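Alkyl hydroperoxide reductase AhpD (Legionella pneumophila, PDB 5DIK) is probably an alkylhydroperoxidase of the carboxymuconolactone decarboxylase family, thought to reduce peroxides through a redox-active disulfide in antioxidative defence. Local coordinates at residues 56-61 and 78-83; 88-93 and 111-116. All blocks are in the same frame, centred on the assembly; numbering follows the deposited sequence.

Contact 1 of 2, residues 56-61 and 78-83; sequences KELIAM and QTLVKL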
loop_
_atom_site.group_PDB
_atom_site.type_symbol
_atom_site.label_atom_id
_atom_site.label_comp_id
_atom_site.label_asym_id
_atom_site.label_seq_id
_atom_site.Cartn_x
_atom_site.Cartn_y
_atom_site.Cartn_z
ATOM N N LYS A 56 2.224 10.637 20.405
ATOM C CA LYS A 56 1.889 10.910 19.018
ATOM C C LYS A 56 3.033 10.587 18.077
ATOM O O LYS A 56 2.808 10.015 16.997
ATOM C CB LYS A 56 1.408 12.346 18.815
ATOM C CG LYS A 56 0.049 12.567 19.428
ATOM C CD LYS A 56 -0.488 13.932 19.092
ATOM C CE LYS A 56 -1.760 14.187 19.880
ATOM N NZ LYS A 56 -2.408 15.397 19.376
ATOM N N GLU A 57 4.270 10.862 18.482
ATOM C CA GLU A 57 5.387 10.482 17.639
ATOM C C GLU A 57 5.629 8.985 17.551
ATOM O O GLU A 57 6.158 8.531 16.530
ATOM C CB GLU A 57 6.716 11.118 18.086
ATOM C CG GLU A 57 6.842 12.536 17.640
ATOM C CD GLU A 57 6.836 12.723 16.128
ATOM O OE1 GLU A 57 7.624 12.100 15.394
ATOM O OE2 GLU A 57 6.095 13.601 15.704
ATOM N N LEU A 58 5.335 8.245 18.624
ATOM C CA LEU A 58 5.383 6.806 18.586
ATOM C C LEU A 58 4.367 6.286 17.552
ATOM O O LEU A 58 4.670 5.365 16.786
ATOM C CB LEU A 58 5.162 6.199 19.971
ATOM C CG LEU A 58 6.326 6.416 20.941
ATOM C CD1 LEU A 58 5.929 6.044 22.345
ATOM C CD2 LEU A 58 7.562 5.630 20.509
ATOM N N ILE A 59 3.184 6.894 17.508
ATOM C CA ILE A 59 2.194 6.557 16.489
ATOM C C ILE A 59 2.725 6.861 15.092
ATOM O O ILE A 59 2.616 6.018 14.190
ATOM C CB ILE A 59 0.863 7.288 16.739
ATOM C CG1 ILE A 59 0.238 6.778 18.042
ATOM C CG2 ILE A 59 -0.103 7.112 15.559
ATOM C CD1 ILE A 59 -0.865 7.692 18.550
ATOM N N ALA A 60 3.344 8.022 14.915
ATOM C CA ALA A 60 3.937 8.390 13.620
ATOM C C ALA A 60 5.005 7.378 13.200
ATOM O O ALA A 60 5.073 7.015 12.035
ATOM C CB ALA A 60 4.516 9.791 13.656
ATOM N N MET A 61 5.810 6.916 14.148
ATOM C CA MET A 61 6.873 5.922 13.838
ATOM C C MET A 61 6.275 4.592 13.393
ATOM O O MET A 61 6.736 4.012 12.416
ATOM C CB MET A 61 7.793 5.694 15.025
ATOM C CG MET A 61 8.848 4.610 14.760
ATOM S SD MET A 61 9.890 4.964 13.320
ATOM C CE MET A 61 10.891 6.167 14.187
ATOM N N GLN A 78 14.467 10.844 14.715
ATOM C CA GLN A 78 15.135 12.039 15.199
ATOM C C GLN A 78 14.269 12.789 16.212
ATOM O O GLN A 78 14.730 13.178 17.293
ATOM C CB GLN A 78 15.494 12.896 13.993
ATOM C CG GLN A 78 16.278 14.137 14.270
ATOM C CD GLN A 78 16.649 14.834 12.977
ATOM O OE1 GLN A 78 15.808 15.037 12.097
ATOM N NE2 GLN A 78 17.925 15.189 12.842
ATOM N N THR A 79 12.994 12.959 15.883
ATOM C CA THR A 79 12.057 13.579 16.802
ATOM C C THR A 79 11.878 12.744 18.097
ATOM O O THR A 79 11.781 13.305 19.179
ATOM C CB THR A 79 10.704 13.809 16.091
ATOM O OG1 THR A 79 10.937 14.611 14.941
ATOM C CG2 THR A 79 9.737 14.522 16.968
ATOM N N LEU A 80 11.793 11.417 17.986
ATOM C CA LEU A 80 11.634 10.577 19.179
ATOM C C LEU A 80 12.819 10.763 20.150
ATOM O O LEU A 80 12.629 10.825 21.365
ATOM C CB LEU A 80 11.522 9.115 18.822
ATOM C CG LEU A 80 10.175 8.659 18.266
ATOM C CD1 LEU A 80 10.328 7.204 17.867
ATOM C CD2 LEU A 80 9.041 8.820 19.249
ATOM N N VAL A 81 14.021 10.854 19.598
ATOM C CA VAL A 81 15.202 11.138 20.430
ATOM C C VAL A 81 15.054 12.504 21.103
ATOM O O VAL A 81 15.218 12.638 22.322
ATOM C CB VAL A 81 16.482 11.076 19.608
ATOM C CG1 VAL A 81 17.678 11.607 20.409
ATOM C CG2 VAL A 81 16.715 9.647 19.162
ATOM N N LYS A 82 14.677 13.510 20.329
ATOM C CA LYS A 82 14.405 14.833 20.896
ATOM C C LYS A 82 13.347 14.831 21.999
ATOM O O LYS A 82 13.479 15.549 22.983
ATOM C CB LYS A 82 14.006 15.808 19.795
ATOM C CG LYS A 82 13.908 17.244 20.274
ATOM C CD LYS A 82 13.427 18.163 19.169
ATOM C CE LYS A 82 13.346 19.595 19.676
ATOM N NZ LYS A 82 13.004 20.537 18.572
ATOM N N LEU A 83 12.296 14.027 21.847
ATOM C CA LEU A 83 11.225 13.948 22.838
ATOM C C LEU A 83 11.519 12.960 23.981
ATOM O O LEU A 83 10.641 12.669 24.766
ATOM C CB LEU A 83 9.908 13.579 22.157
ATOM C CG LEU A 83 9.335 14.637 21.223
ATOM C CD1 LEU A 83 8.121 14.105 20.485
ATOM C CD2 LEU A 83 8.978 15.896 21.994
#
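Glu57 and Leu80 join two antiparallel helices of this AhpD-like fold. Helix 53-66 precedes the CxxC motif, which lies at the start of helix 70-82; a disulfide links Cys69 and Cys72. The local axes are 9.8 Å apart at closest approach and run at 158°. No hydrogen bond crosses the contact; it is made by carbon packing, with Glu57 in the middle.

Glu57 lends its stem to three partners. Its CB lies 3.5 Å from CD2 of Leu80. Its CG meets CD1 of Leu83 at 3.5 Å, and the two side chains cross at about a right angle. Leu83 is the residue where the chain leaves helical geometry, and it still packs back on Glu57. The Glu57 chain bends at chi2 (-62°), which brings CD to 3.5 Å from the CG2 methyl of Thr79. OE1 of Glu57 is hydrogen-bonded to ND1 of His76, one helical turn before Leu80. This Glu-His pair beside the CxxC motif is consistent with the proton relay proposed for AhpD relatives. Thr79 turns its methyl to the glutamate, while its OG1 bonds to the backbone O of Phe75.

Leu80 divides its methyls: CD2 lies against Glu57 and Leu58, CD1 against Met61. The CD2 methyls of Leu80 and Leu58 are 3.7 Å apart, again with the side chains about perpendicular. Met61, bent at chi2 and chi3, crosses Leu80 at a slant. Its CE methyl stops 3.9 Å from CD1 of Leu80.

Contact 2 of 2, residues 88-93 and 111-116; sequences EELLET and EALEAF
Leu90 presses one methyl, CD2, against the base of the Phe116 ring, where helix 87-99 packs on helix 102-120. The two helices form an antiparallel hairpin, with a short turn between them. Their local axes are 10.8 Å apart at closest approach, at 163°.

The main bump is CD2 of Leu90. It enters a hollow bounded by Ala112, Leu113 and Phe116, residues of one turn of the other helix. CD2 lies 3.4 Å from CG of Phe116 and equally near CB of that residue. CD1 and CD2 of the ring are somewhat farther, so the methyl sits at the root of the ring and approaches it obliquely. The two side chains slide past each other in opposite directions. CG of Phe116 is anti to the backbone N (chi1 -173°), which sets the root of the ring against CD2 of Leu90. At the floor of the hollow, the O of Ala112 is 4.2 Å from CD2 of Leu90. CD1 of Leu113 borders the hollow, 4.3 Å from the same methyl.

Leu91 adds a smaller bump beside Leu90. Its CB does not point straight at helix 102-120, but its CD2 branch reaches over to CD1 of Leu113, at 4.3 Å. CD1 of Leu113 is thus shared by a methyl of Leu90 and a methyl of Leu91.

Helix 53-66 adjoins the pair through Met61, which touches Leu90. Helix 70-82 meets Ala115 through Ser77, and helix 12-30 covers Ala115 with Phe13. Gln23 of a third subunit packs on Leu113.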
loop_
_atom_site.group_PDB
_atom_site.type_symbol
_atom_site.label_atom_id
_atom_site.label_comp_id
_atom_site.label_asym_id
_atom_site.label_seq_id
_atom_site.Cartn_x
_atom_site.Cartn_y
_atom_site.Cartn_z
ATOM N N GLU A 88 12.873 1.092 24.830
ATOM C CA GLU A 88 11.803 0.154 25.074
ATOM C C GLU A 88 10.435 0.623 24.535
ATOM O O GLU A 88 9.673 -0.198 24.036
ATOM C CB GLU A 88 11.675 -0.197 26.566
ATOM C CG GLU A 88 10.579 -1.231 26.898
ATOM C CD GLU A 88 10.782 -2.636 26.303
ATOM O OE1 GLU A 88 11.919 -2.965 25.923
ATOM O OE2 GLU A 88 9.801 -3.411 26.215
ATOM N N GLU A 89 10.132 1.901 24.669
ATOM C CA GLU A 89 8.903 2.464 24.062
ATOM C C GLU A 89 8.973 2.284 22.545
ATOM O O GLU A 89 7.982 1.897 21.929
ATOM C CB GLU A 89 8.720 3.956 24.422
ATOM C CG GLU A 89 8.379 4.171 25.881
ATOM C CD GLU A 89 8.515 5.621 26.344
ATOM O OE1 GLU A 89 9.352 6.390 25.809
ATOM O OE2 GLU A 89 7.766 5.991 27.253
ATOM N N LEU A 90 10.132 2.560 21.947
ATOM C CA LEU A 90 10.285 2.349 20.497
ATOM C C LEU A 90 10.053 0.883 20.121
ATOM O O LEU A 90 9.277 0.586 19.207
ATOM C CB LEU A 90 11.652 2.830 20.009
ATOM C CG LEU A 90 11.985 2.455 18.564
ATOM C CD1 LEU A 90 11.097 3.237 17.622
ATOM C CD2 LEU A 90 13.441 2.713 18.239
ATOM N N LEU A 91 10.735 -0.040 20.821
ATOM C CA LEU A 91 10.609 -1.441 20.515
ATOM C C LEU A 91 9.149 -1.884 20.563
ATOM O O LEU A 91 8.719 -2.687 19.747
ATOM C CB LEU A 91 11.464 -2.305 21.444
ATOM C CG LEU A 91 12.985 -2.163 21.261
ATOM C CD1 LEU A 91 13.689 -2.979 22.333
ATOM C CD2 LEU A 91 13.446 -2.600 19.884
ATOM N N GLU A 92 8.410 -1.413 21.550
ATOM C CA GLU A 92 7.040 -1.853 21.708
ATOM C C GLU A 92 6.153 -1.315 20.589
ATOM O O GLU A 92 5.221 -1.999 20.146
ATOM C CB GLU A 92 6.505 -1.518 23.095
ATOM C CG GLU A 92 7.228 -2.383 24.151
ATOM C CD GLU A 92 6.634 -2.343 25.537
ATOM O OE1 GLU A 92 5.469 -1.866 25.685
ATOM O OE2 GLU A 92 7.352 -2.786 26.492
ATOM N N THR A 93 6.468 -0.119 20.136
ATOM C CA THR A 93 5.762 0.447 19.009
ATOM C C THR A 93 6.051 -0.341 17.735
ATOM O O THR A 93 5.149 -0.642 16.941
ATOM C CB THR A 93 6.106 1.918 18.841
ATOM O OG1 THR A 93 5.855 2.597 20.085
ATOM C CG2 THR A 93 5.231 2.517 17.804
ATOM N N GLU A 111 15.121 -1.113 10.201
ATOM C CA GLU A 111 15.536 0.224 9.783
ATOM C C GLU A 111 15.243 1.270 10.845
ATOM O O GLU A 111 16.068 2.163 11.091
ATOM C CB GLU A 111 14.833 0.646 8.471
ATOM C CG GLU A 111 15.262 -0.153 7.265
ATOM C CD GLU A 111 15.218 0.644 5.958
ATOM O OE1 GLU A 111 14.821 1.853 5.942
ATOM O OE2 GLU A 111 15.598 0.054 4.921
ATOM N N ALA A 112 14.063 1.196 11.477
ATOM C CA ALA A 112 13.740 2.152 12.523
ATOM C C ALA A 112 14.727 2.081 13.735
ATOM O O ALA A 112 15.065 3.093 14.332
ATOM C CB ALA A 112 12.323 1.950 13.010
ATOM N N LEU A 113 15.103 0.875 14.122
ATOM C CA LEU A 113 16.015 0.713 15.260
ATOM C C LEU A 113 17.381 1.301 14.870
ATOM O O LEU A 113 17.985 2.010 15.655
ATOM C CB LEU A 113 16.164 -0.741 15.641
ATOM C CG LEU A 113 17.071 -0.978 16.859
ATOM C CD1 LEU A 113 16.561 -0.228 18.081
ATOM C CD2 LEU A 113 17.173 -2.451 17.158
ATOM N N GLU A 114 17.835 1.028 13.654
ATOM C CA GLU A 114 19.080 1.611 13.140
ATOM C C GLU A 114 19.048 3.137 13.178
ATOM O O GLU A 114 19.996 3.760 13.662
ATOM C CB GLU A 114 19.391 1.112 11.721
ATOM C CG GLU A 114 20.675 1.676 11.121
ATOM C CD GLU A 114 20.874 1.289 9.661
ATOM O OE1 GLU A 114 20.373 0.236 9.233
ATOM O OE2 GLU A 114 21.549 2.039 8.931
ATOM N N ALA A 115 17.946 3.737 12.721
ATOM C CA ALA A 115 17.775 5.186 12.747
ATOM C C ALA A 115 17.780 5.770 14.153
ATOM O O ALA A 115 18.463 6.765 14.414
ATOM C CB ALA A 115 16.489 5.607 12.018
ATOM N N PHE A 116 17.024 5.156 15.050
ATOM C CA PHE A 116 16.984 5.577 16.430
ATOM C C PHE A 116 18.373 5.536 17.077
ATOM O O PHE A 116 18.748 6.465 17.787
ATOM C CB PHE A 116 16.008 4.693 17.214
ATOM C CG PHE A 116 15.768 5.144 18.615
ATOM C CD1 PHE A 116 14.905 6.196 18.885
ATOM C CD2 PHE A 116 16.392 4.494 19.675
ATOM C CE1 PHE A 116 14.663 6.597 20.187
ATOM C CE2 PHE A 116 16.182 4.914 20.986
ATOM C CZ PHE A 116 15.311 5.955 21.242
#

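How the contacts relate
The two contacts follow one another along the chain. Contact 1 joins helices 53-66 and 70-82, and contact 2 joins the next two, 87-99 and 102-120. Each is an antiparallel helix pair. Their centres are about 10 Å apart, and the two pairs pack against each other in the all-helical fold: SD of Met61 lies 3.9 Å from CB of Ala112, and CG2 of Val81 lies 3.8 Å from CE1 of Phe116. The CxxC motif belongs to the pair of contact 1, at the start of helix 70-82. Both contacts also touch the second subunit, so each lies close to a subunit interface.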